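Local coordinates for protein fiber (Human adenovirus 35, PDB 2QLK) that forms the trimeric head (knob) of the adenovirus fibre, which attaches the virion to host cells, probably by binding the receptor CD46, at residues Ile146-Thr151 and Thr199-Phe204; Met150-Arg155 and Ser190-Ile195; Phe158-Ser163 and Phe181-Asn186. All coordinates share one frame; numbering follows the deposited sequence.

One antiparallel β-sandwich domain offers three kinds of contact. Interaction 3 is sheet pairing proper: regular backbone bonds between 158-163 and 181-186, with apolar side chains on one face and amides, a hydroxyl and a carboxylate on the other. Interaction 1, largely buried, starts from the edge strand next in that sheet and joins it to the chain entering the other sheet, with a serine hydroxyl accepting one of its two hydrogen bonds. Interaction 2, farthest from the centre and partly exposed, ties two loops through a carboxylate, a backbone N-H and hydroxyls. Interactions 1 and 2 share Met150 and Thr151 and meet where Tyr149 OH bonds Glu192 OE2; Phe158 of interaction 3 packs on Thr151 and Pro191.

Interaction 1: residues Ile146-Thr151 and Thr199-Phe204; sequences ICYYMT and TTSPFF
Ser201 grips Tyr148 by both backbone polar atoms, joining the two sheets of the knob's antiparallel β-sandwich at the edge strand 142-150. Ser201 N gives a nearly straight hydrogen bond to Tyr148 O (2.7 Å, 168° at the hydrogen). The return bond uses a side chain: Tyr148 N donates to Ser201 OG, also at 2.7 Å. With chi1 at 70°, OG sits between its own backbone N and carbonyl carbon, which turns it to Tyr148 N. Beside this pair, Cys147 CB rests 3.3 Å from Ser201 O and touches CB of Phe203.

Further along, the Tyr149 ring presents its edge to the Thr199 carbonyl, nearly in plane. The partner of its hydroxyl is Glu192, while Phe75 meets the ring edge-to-face. Thr200 OG1 bonds Leu64 N in strand 57-66, fixing the incoming chain to the second sheet, and His144 of a second subunit packs on Tyr148, placing this edge at the trimer interface. A water links the two segments: it accepts from Met150 N at 3.0 Å, bonds weakly to Tyr148 O, and lies 2.9 Å from Thr199 OG1.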
loop_
_atom_site.group_PDB
_atom_site.type_symbol
_atom_site.label_atom_id
_atom_site.label_comp_id
_atom_site.label_asym_id
_atom_site.label_seq_id
_atom_site.Cartn_x
_atom_site.Cartn_y
_atom_site.Cartn_z
ATOM N N ILE A 146 -2.447 -3.538 -8.241
ATOM C CA ILE A 146 -2.850 -4.907 -8.497
ATOM C C ILE A 146 -3.549 -5.445 -7.261
ATOM O O ILE A 146 -3.087 -5.192 -6.163
ATOM C CB ILE A 146 -1.585 -5.808 -8.696
ATOM C CG1 ILE A 146 -0.841 -5.408 -9.975
ATOM C CG2 ILE A 146 -1.985 -7.293 -8.668
ATOM C CD1 ILE A 146 -1.658 -5.564 -11.224
ATOM N N CYS A 147 -4.658 -6.155 -7.432
ATOM C CA CYS A 147 -5.285 -6.825 -6.318
ATOM C C CYS A 147 -5.613 -8.196 -6.911
ATOM O O CYS A 147 -5.308 -8.457 -8.085
ATOM C CB CYS A 147 -6.526 -6.108 -5.763
ATOM S SG CYS A 147 -7.841 -5.845 -6.890
ATOM N N TYR A 148 -6.232 -9.057 -6.123
ATOM C CA TYR A 148 -6.456 -10.415 -6.578
ATOM C C TYR A 148 -7.812 -11.041 -6.425
ATOM O O TYR A 148 -8.627 -10.646 -5.596
ATOM C CB TYR A 148 -5.444 -11.353 -5.891
ATOM C CG TYR A 148 -4.011 -10.909 -5.994
ATOM C CD1 TYR A 148 -3.534 -9.836 -5.221
ATOM C CD2 TYR A 148 -3.152 -11.488 -6.936
ATOM C CE1 TYR A 148 -2.256 -9.347 -5.398
ATOM C CE2 TYR A 148 -1.874 -11.006 -7.126
ATOM C CZ TYR A 148 -1.430 -9.937 -6.362
ATOM O OH TYR A 148 -0.169 -9.437 -6.555
ATOM N N TYR A 149 -8.029 -12.063 -7.241
ATOM C CA TYR A 149 -9.242 -12.856 -7.188
ATOM C C TYR A 149 -8.772 -14.276 -6.846
ATOM O O TYR A 149 -7.862 -14.812 -7.482
ATOM C CB TYR A 149 -9.953 -12.907 -8.540
ATOM C CG TYR A 149 -11.137 -13.839 -8.503
ATOM C CD1 TYR A 149 -12.227 -13.551 -7.693
ATOM C CD2 TYR A 149 -11.145 -15.038 -9.221
ATOM C CE1 TYR A 149 -13.302 -14.421 -7.581
ATOM C CE2 TYR A 149 -12.239 -15.936 -9.126
ATOM C CZ TYR A 149 -13.310 -15.607 -8.299
ATOM O OH TYR A 149 -14.419 -16.429 -8.191
ATOM N N MET A 150 -9.407 -14.865 -5.843
ATOM C CA MET A 150 -9.128 -16.222 -5.382
ATOM C C MET A 150 -10.215 -17.142 -5.984
ATOM O O MET A 150 -11.415 -16.957 -5.729
ATOM C CB MET A 150 -9.182 -16.230 -3.847
ATOM C CG MET A 150 -8.822 -17.528 -3.165
ATOM S SD MET A 150 -8.507 -17.223 -1.392
ATOM C CE MET A 150 -6.770 -17.434 -1.365
ATOM N N THR A 151 -9.809 -18.110 -6.799
ATOM C CA THR A 151 -10.788 -19.010 -7.436
ATOM C C THR A 151 -11.473 -19.876 -6.399
ATOM O O THR A 151 -10.895 -20.216 -5.368
ATOM C CB THR A 151 -10.148 -19.935 -8.474
ATOM O OG1 THR A 151 -9.485 -21.018 -7.812
ATOM C CG2 THR A 151 -9.142 -19.161 -9.298
ATOM N N THR A 199 -15.198 -11.820 -5.940
ATOM C CA THR A 199 -14.644 -11.039 -4.830
ATOM C C THR A 199 -13.301 -10.472 -5.270
ATOM O O THR A 199 -12.545 -11.144 -5.981
ATOM C CB THR A 199 -14.393 -11.887 -3.570
ATOM O OG1 THR A 199 -13.422 -12.897 -3.876
ATOM C CG2 THR A 199 -15.676 -12.559 -3.103
ATOM N N THR A 200 -13.018 -9.228 -4.889
ATOM C CA THR A 200 -11.747 -8.626 -5.235
ATOM C C THR A 200 -11.015 -8.439 -3.911
ATOM O O THR A 200 -11.554 -7.834 -2.987
ATOM C CB THR A 200 -11.888 -7.241 -5.972
ATOM O OG1 THR A 200 -12.504 -6.248 -5.104
ATOM C CG2 THR A 200 -12.683 -7.407 -7.289
ATOM N N SER A 201 -9.805 -8.982 -3.799
ATOM C CA SER A 201 -9.074 -8.797 -2.558
ATOM C C SER A 201 -8.889 -7.281 -2.376
ATOM O O SER A 201 -8.803 -6.513 -3.341
ATOM C CB SER A 201 -7.708 -9.523 -2.581
ATOM O OG SER A 201 -6.768 -8.910 -3.463
ATOM N N PRO A 202 -8.816 -6.835 -1.119
ATOM C CA PRO A 202 -8.652 -5.430 -0.739
ATOM C C PRO A 202 -7.453 -4.686 -1.344
ATOM O O PRO A 202 -6.311 -5.151 -1.283
ATOM C CB PRO A 202 -8.558 -5.486 0.796
ATOM C CG PRO A 202 -9.153 -6.798 1.155
ATOM C CD PRO A 202 -8.736 -7.718 0.053
ATOM N N PHE A 203 -7.734 -3.516 -1.916
ATOM C CA PHE A 203 -6.699 -2.660 -2.491
ATOM C C PHE A 203 -6.583 -1.417 -1.601
ATOM O O PHE A 203 -7.593 -0.745 -1.313
ATOM C CB PHE A 203 -7.060 -2.229 -3.913
ATOM C CG PHE A 203 -6.020 -1.350 -4.560
ATOM C CD1 PHE A 203 -4.741 -1.840 -4.843
ATOM C CD2 PHE A 203 -6.286 0.003 -4.815
ATOM C CE1 PHE A 203 -3.727 -0.982 -5.361
ATOM C CE2 PHE A 203 -5.282 0.859 -5.333
ATOM C CZ PHE A 203 -4.013 0.367 -5.597
ATOM N N PHE A 204 -5.348 -1.110 -1.194
ATOM C CA PHE A 204 -5.082 0.024 -0.338
ATOM C C PHE A 204 -4.505 1.177 -1.127
ATOM O O PHE A 204 -3.652 0.991 -2.000
ATOM C CB PHE A 204 -4.102 -0.364 0.752
ATOM C CG PHE A 204 -4.339 -1.710 1.313
ATOM C CD1 PHE A 204 -5.554 -2.036 1.855
ATOM C CD2 PHE A 204 -3.329 -2.661 1.304
ATOM C CE1 PHE A 204 -5.772 -3.278 2.386
ATOM C CE2 PHE A 204 -3.543 -3.904 1.834
ATOM C CZ PHE A 204 -4.772 -4.216 2.383
HETATM O O HOH W 1 -10.548 -12.897 -3.955
#

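Interaction 2: residues Met150-Arg155 and Ser190-Ile195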
loop_
_atom_site.group_PDB
_atom_site.type_symbol
_atom_site.label_atom_id
_atom_site.label_comp_id
_atom_site.label_asym_id
_atom_site.label_seq_id
_atom_site.Cartn_x
_atom_site.Cartn_y
_atom_site.Cartn_z
ATOM N N MET A 150 -9.407 -14.865 -5.843
ATOM C CA MET A 150 -9.128 -16.222 -5.382
ATOM C C MET A 150 -10.215 -17.142 -5.984
ATOM O O MET A 150 -11.415 -16.957 -5.729
ATOM C CB MET A 150 -9.182 -16.230 -3.847
ATOM C CG MET A 150 -8.822 -17.528 -3.165
ATOM S SD MET A 150 -8.507 -17.223 -1.392
ATOM C CE MET A 150 -6.770 -17.434 -1.365
ATOM N N THR A 151 -9.809 -18.110 -6.799
ATOM C CA THR A 151 -10.788 -19.010 -7.436
ATOM C C THR A 151 -11.473 -19.876 -6.399
ATOM O O THR A 151 -10.895 -20.216 -5.368
ATOM C CB THR A 151 -10.148 -19.935 -8.474
ATOM O OG1 THR A 151 -9.485 -21.018 -7.812
ATOM C CG2 THR A 151 -9.142 -19.161 -9.298
ATOM N N SER A 152 -12.714 -20.224 -6.703
ATOM C CA SER A 152 -13.558 -21.010 -5.834
ATOM C C SER A 152 -13.174 -22.482 -5.752
ATOM O O SER A 152 -13.568 -23.160 -4.815
ATOM C CB SER A 152 -14.999 -20.912 -6.317
ATOM O OG SER A 152 -15.112 -21.527 -7.589
ATOM N N TYR A 153 -12.421 -22.992 -6.719
ATOM C CA TYR A 153 -12.073 -24.410 -6.674
ATOM C C TYR A 153 -10.717 -24.753 -6.061
ATOM O O TYR A 153 -10.656 -25.381 -5.006
ATOM C CB TYR A 153 -12.201 -25.038 -8.072
ATOM C CG TYR A 153 -11.622 -24.228 -9.214
ATOM C CD1 TYR A 153 -10.253 -24.016 -9.324
ATOM C CD2 TYR A 153 -12.449 -23.695 -10.204
ATOM C CE1 TYR A 153 -9.717 -23.299 -10.388
ATOM C CE2 TYR A 153 -11.921 -22.976 -11.274
ATOM C CZ TYR A 153 -10.551 -22.784 -11.358
ATOM O OH TYR A 153 -10.006 -22.093 -12.417
ATOM N N ASP A 154 -9.636 -24.343 -6.715
ATOM C CA ASP A 154 -8.300 -24.637 -6.218
ATOM C C ASP A 154 -7.724 -23.464 -5.452
ATOM O O ASP A 154 -6.552 -23.479 -5.088
ATOM C CB ASP A 154 -7.356 -25.002 -7.370
ATOM C CG ASP A 154 -7.271 -23.917 -8.430
ATOM O OD1 ASP A 154 -7.285 -22.717 -8.083
ATOM O OD2 ASP A 154 -7.176 -24.264 -9.621
ATOM N N ARG A 155 -8.552 -22.444 -5.229
ATOM C CA ARG A 155 -8.155 -21.252 -4.485
ATOM C C ARG A 155 -6.917 -20.567 -5.023
ATOM O O ARG A 155 -6.146 -19.991 -4.260
ATOM C CB ARG A 155 -7.919 -21.574 -3.002
ATOM C CG ARG A 155 -9.154 -21.966 -2.199
ATOM C CD ARG A 155 -10.261 -20.917 -2.224
ATOM N NE ARG A 155 -11.313 -21.254 -1.259
ATOM C CZ ARG A 155 -12.480 -20.622 -1.143
ATOM N NH1 ARG A 155 -12.777 -19.600 -1.939
ATOM N NH2 ARG A 155 -13.353 -21.015 -0.221
ATOM N N SER A 190 -9.728 -18.924 -18.087
ATOM C CA SER A 190 -10.812 -18.364 -17.295
ATOM C C SER A 190 -10.659 -18.825 -15.848
ATOM O O SER A 190 -10.445 -20.011 -15.575
ATOM C CB SER A 190 -12.171 -18.801 -17.854
ATOM O OG SER A 190 -12.316 -20.204 -17.800
ATOM N N PRO A 191 -10.751 -17.888 -14.893
ATOM C CA PRO A 191 -10.600 -18.337 -13.505
ATOM C C PRO A 191 -11.689 -19.291 -13.013
ATOM O O PRO A 191 -11.425 -20.135 -12.162
ATOM C CB PRO A 191 -10.529 -17.023 -12.710
ATOM C CG PRO A 191 -11.128 -16.008 -13.597
ATOM C CD PRO A 191 -10.729 -16.420 -14.988
ATOM N N GLU A 192 -12.906 -19.175 -13.543
ATOM C CA GLU A 192 -13.978 -20.070 -13.116
ATOM C C GLU A 192 -14.705 -20.718 -14.294
ATOM O O GLU A 192 -14.760 -20.164 -15.381
ATOM C CB GLU A 192 -15.003 -19.319 -12.267
ATOM C CG GLU A 192 -14.426 -18.633 -11.044
ATOM C CD GLU A 192 -14.461 -19.502 -9.791
ATOM O OE1 GLU A 192 -14.927 -20.666 -9.864
ATOM O OE2 GLU A 192 -14.024 -19.005 -8.730
ATOM N N SER A 193 -15.270 -21.897 -14.052
ATOM C CA SER A 193 -16.021 -22.618 -15.070
ATOM C C SER A 193 -17.510 -22.340 -14.882
ATOM O O SER A 193 -18.309 -22.536 -15.796
ATOM C CB SER A 193 -15.756 -24.117 -14.954
ATOM O OG SER A 193 -16.038 -24.569 -13.643
ATOM N N ASN A 194 -17.888 -21.890 -13.691
ATOM C CA ASN A 194 -19.286 -21.586 -13.427
ATOM C C ASN A 194 -19.467 -20.561 -12.314
ATOM O O ASN A 194 -18.503 -20.142 -11.670
ATOM C CB ASN A 194 -20.057 -22.859 -13.078
ATOM C CG ASN A 194 -21.558 -22.695 -13.267
ATOM O OD1 ASN A 194 -22.346 -23.560 -12.882
ATOM N ND2 ASN A 194 -21.960 -21.582 -13.876
ATOM N N ILE A 195 -20.717 -20.167 -12.100
ATOM C CA ILE A 195 -21.061 -19.188 -11.084
ATOM C C ILE A 195 -20.278 -19.409 -9.802
ATOM O O ILE A 195 -20.173 -20.540 -9.306
ATOM C CB ILE A 195 -22.562 -19.235 -10.753
ATOM C CG1 ILE A 195 -23.379 -19.155 -12.040
ATOM C CG2 ILE A 195 -22.921 -18.084 -9.847
ATOM C CD1 ILE A 195 -23.060 -17.936 -12.905
#
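Glu192 reaches Ser152 by a bent chain: CG stands anti to the carbonyl carbon (chi1 -57°), and the turn at chi2, -92°, swings the carboxylate across to the other loop. Ser152 OG sits between its own backbone N and carbonyl carbon (chi1 66°), which brings the hydroxyl to the carboxylate alongside the backbone N-H. The amide bond is the clearer of the two: Ser152 N donates to Glu192 OE2 at 2.7 Å, on the syn side and somewhat out of the carboxylate plane. Ser152 OG donates to the other oxygen, OE1, but the modelled separation of 2.4 Å is too short to trust in detail.

Tyr153 runs alongside Glu192 in the reverse sense, its ring turned 61° from the carboxylate. Its OH is directed at Pro191 O, again at a doubtfully short distance. Thr151 CB lies over one face of this ring, 3.9 Å above its plane and toward the rim, while Thr151 CG2 approaches Pro191 O at 3.8 Å.

Both segments are loops at one end of the knob's β-sandwich: 150-155 links strands 142-150 and 157-166, and the loop 190-195 comes after strand 177-186. Phe158 of strand 157-166 packs on both Thr151 and Pro191, whereas Ser152, Tyr153 and Ser193 are exposed. With Tyr149 OH as second donor to OE2, two donors share this oxygen of a buried residue and would be expected to favour the charged carboxylate. Within its loop, Thr151 OG1 donates to Asp154 OD1 over 2.8 Å, arriving from above the carboxylate plane.

Interaction 3: residues Phe158-Ser163 and Phe181-Asn186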
loop_
_atom_site.group_PDB
_atom_site.type_symbol
_atom_site.label_atom_id
_atom_site.label_comp_id
_atom_site.label_asym_id
_atom_site.label_seq_id
_atom_site.Cartn_x
_atom_site.Cartn_y
_atom_site.Cartn_z
ATOM N N PHE A 158 -5.723 -14.912 -9.103
ATOM C CA PHE A 158 -5.607 -14.291 -10.406
ATOM C C PHE A 158 -5.401 -12.804 -10.142
ATOM O O PHE A 158 -6.185 -12.187 -9.422
ATOM C CB PHE A 158 -6.885 -14.502 -11.227
ATOM C CG PHE A 158 -6.944 -15.827 -11.940
ATOM C CD1 PHE A 158 -7.086 -17.014 -11.231
ATOM C CD2 PHE A 158 -6.889 -15.878 -13.338
ATOM C CE1 PHE A 158 -7.182 -18.242 -11.899
ATOM C CE2 PHE A 158 -6.987 -17.109 -14.023
ATOM C CZ PHE A 158 -7.136 -18.292 -13.299
ATOM N N PRO A 159 -4.339 -12.210 -10.710
ATOM C CA PRO A 159 -4.161 -10.783 -10.459
ATOM C C PRO A 159 -5.189 -9.965 -11.244
ATOM O O PRO A 159 -5.616 -10.341 -12.348
ATOM C CB PRO A 159 -2.718 -10.520 -10.925
ATOM C CG PRO A 159 -2.542 -11.535 -12.027
ATOM C CD PRO A 159 -3.183 -12.766 -11.435
ATOM N N LEU A 160 -5.596 -8.863 -10.642
ATOM C CA LEU A 160 -6.564 -7.944 -11.239
ATOM C C LEU A 160 -5.879 -6.601 -11.267
ATOM O O LEU A 160 -5.292 -6.167 -10.267
ATOM C CB LEU A 160 -7.842 -7.846 -10.391
ATOM C CG LEU A 160 -8.710 -9.114 -10.225
ATOM C CD1 LEU A 160 -9.941 -8.825 -9.311
ATOM C CD2 LEU A 160 -9.185 -9.568 -11.610
ATOM N N ASN A 161 -5.900 -5.959 -12.428
ATOM C CA ASN A 161 -5.291 -4.650 -12.527
ATOM C C ASN A 161 -6.349 -3.742 -11.981
ATOM O O ASN A 161 -7.522 -3.904 -12.309
ATOM C CB ASN A 161 -5.020 -4.293 -13.980
ATOM C CG ASN A 161 -4.148 -5.315 -14.664
ATOM O OD1 ASN A 161 -2.962 -5.441 -14.358
ATOM N ND2 ASN A 161 -4.733 -6.071 -15.587
ATOM N N ILE A 162 -5.964 -2.811 -11.120
ATOM C CA ILE A 162 -6.941 -1.879 -10.602
ATOM C C ILE A 162 -6.460 -0.464 -10.816
ATOM O O ILE A 162 -5.291 -0.158 -10.624
ATOM C CB ILE A 162 -7.264 -2.085 -9.090
ATOM C CG1 ILE A 162 -8.164 -0.928 -8.628
ATOM C CG2 ILE A 162 -5.966 -2.127 -8.236
ATOM C CD1 ILE A 162 -8.942 -1.238 -7.413
ATOM N N SER A 163 -7.379 0.390 -11.239
ATOM C CA SER A 163 -7.095 1.782 -11.484
ATOM C C SER A 163 -8.113 2.651 -10.785
ATOM O O SER A 163 -9.314 2.363 -10.779
ATOM C CB SER A 163 -7.156 2.094 -12.977
ATOM O OG SER A 163 -6.006 1.611 -13.646
ATOM N N PHE A 181 -13.479 3.642 -9.870
ATOM C CA PHE A 181 -12.689 2.434 -9.615
ATOM C C PHE A 181 -12.858 1.541 -10.811
ATOM O O PHE A 181 -13.964 1.408 -11.336
ATOM C CB PHE A 181 -13.231 1.667 -8.389
ATOM C CG PHE A 181 -13.080 2.394 -7.077
ATOM C CD1 PHE A 181 -11.856 2.384 -6.386
ATOM C CD2 PHE A 181 -14.141 3.115 -6.548
ATOM C CE1 PHE A 181 -11.702 3.099 -5.179
ATOM C CE2 PHE A 181 -13.999 3.833 -5.344
ATOM C CZ PHE A 181 -12.779 3.829 -4.659
ATOM N N GLU A 182 -11.774 0.924 -11.260
ATOM C CA GLU A 182 -11.896 -0.009 -12.349
ATOM C C GLU A 182 -10.998 -1.232 -12.140
ATOM O O GLU A 182 -9.809 -1.088 -11.868
ATOM C CB GLU A 182 -11.585 0.676 -13.676
ATOM C CG GLU A 182 -11.844 -0.224 -14.860
ATOM C CD GLU A 182 -11.886 0.537 -16.173
ATOM O OE1 GLU A 182 -12.880 1.266 -16.402
ATOM O OE2 GLU A 182 -10.920 0.407 -16.965
ATOM N N TRP A 183 -11.587 -2.425 -12.213
ATOM C CA TRP A 183 -10.844 -3.684 -12.076
ATOM C C TRP A 183 -10.847 -4.361 -13.441
ATOM O O TRP A 183 -11.872 -4.415 -14.114
ATOM C CB TRP A 183 -11.515 -4.640 -11.100
ATOM C CG TRP A 183 -11.487 -4.199 -9.675
ATOM C CD1 TRP A 183 -10.604 -4.583 -8.719
ATOM C CD2 TRP A 183 -12.416 -3.316 -9.040
ATOM N NE1 TRP A 183 -10.926 -4.001 -7.502
ATOM C CE2 TRP A 183 -12.037 -3.220 -7.672
ATOM C CE3 TRP A 183 -13.540 -2.594 -9.491
ATOM C CZ2 TRP A 183 -12.743 -2.433 -6.748
ATOM C CZ3 TRP A 183 -14.243 -1.817 -8.571
ATOM C CH2 TRP A 183 -13.839 -1.742 -7.213
ATOM N N ASN A 184 -9.710 -4.913 -13.823
ATOM C CA ASN A 184 -9.589 -5.556 -15.104
ATOM C C ASN A 184 -8.922 -6.921 -14.967
ATOM O O ASN A 184 -7.836 -7.061 -14.391
ATOM C CB ASN A 184 -8.768 -4.681 -16.040
ATOM C CG ASN A 184 -8.637 -5.282 -17.425
ATOM O OD1 ASN A 184 -9.573 -5.229 -18.236
ATOM N ND2 ASN A 184 -7.481 -5.874 -17.703
ATOM N N LEU A 185 -9.588 -7.927 -15.500
ATOM C CA LEU A 185 -9.053 -9.276 -15.498
ATOM C C LEU A 185 -8.563 -9.563 -16.928
ATOM O O LEU A 185 -9.316 -9.430 -17.890
ATOM C CB LEU A 185 -10.131 -10.297 -15.137
ATOM C CG LEU A 185 -9.634 -11.722 -15.489
ATOM C CD1 LEU A 185 -8.532 -12.189 -14.498
ATOM C CD2 LEU A 185 -10.800 -12.682 -15.499
ATOM N N ASN A 186 -7.313 -9.967 -17.068
ATOM C CA ASN A 186 -6.792 -10.282 -18.388
ATOM C C ASN A 186 -5.923 -11.514 -18.244
ATOM O O ASN A 186 -4.718 -11.400 -18.079
ATOM C CB ASN A 186 -5.990 -9.094 -18.933
ATOM C CG ASN A 186 -5.410 -9.363 -20.304
ATOM O OD1 ASN A 186 -4.447 -10.116 -20.444
ATOM N ND2 ASN A 186 -5.997 -8.756 -21.326
HETATM O O HOH W 2 -5.519 -9.462 -14.669
#
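Ile162 lays its CD1 methyl over one face of the Trp183 indole, a close fit of shapes in this β-hairpin of strands 157-166 and 177-186. The two residues are a non-hydrogen-bonded pair whose side chains run side by side in the same direction. With CG1 anti to the backbone N (chi1 173°), the methyl stands 3.3 Å above the ring plane, offset toward the rim and nearest NE1. Leu160 CD1 reaches Trp183 CD1 obliquely, so both branched side chains of one strand abut the flat group of the other.

Farther along, Leu160 CD2 sets against the CB and CA of Leu185, 3.7 Å from CB, as the two leucines cross at a slant, and Leu185 CD1 then touches the Phe158 ring at CD2. Cys147, Thr200, Val62 and Leu64 surround Trp183 too, putting this face in the interior between the two sheets of the sandwich.

The reverse face is polar. There Asn161 and Asn184 lie side by side with amide planes only 24° apart, and the extended Glu182 side chain leads off to Gln83. Two hydrogen-bonded pairs hold the register. Asn161 N gives to Asn184 O at 3.0 Å and Asn184 N returns to Asn161 O; Ser163 and Glu182 repeat the pattern. Between them, Ile162 CA directs its hydrogen at Glu182 O across 3.2 Å.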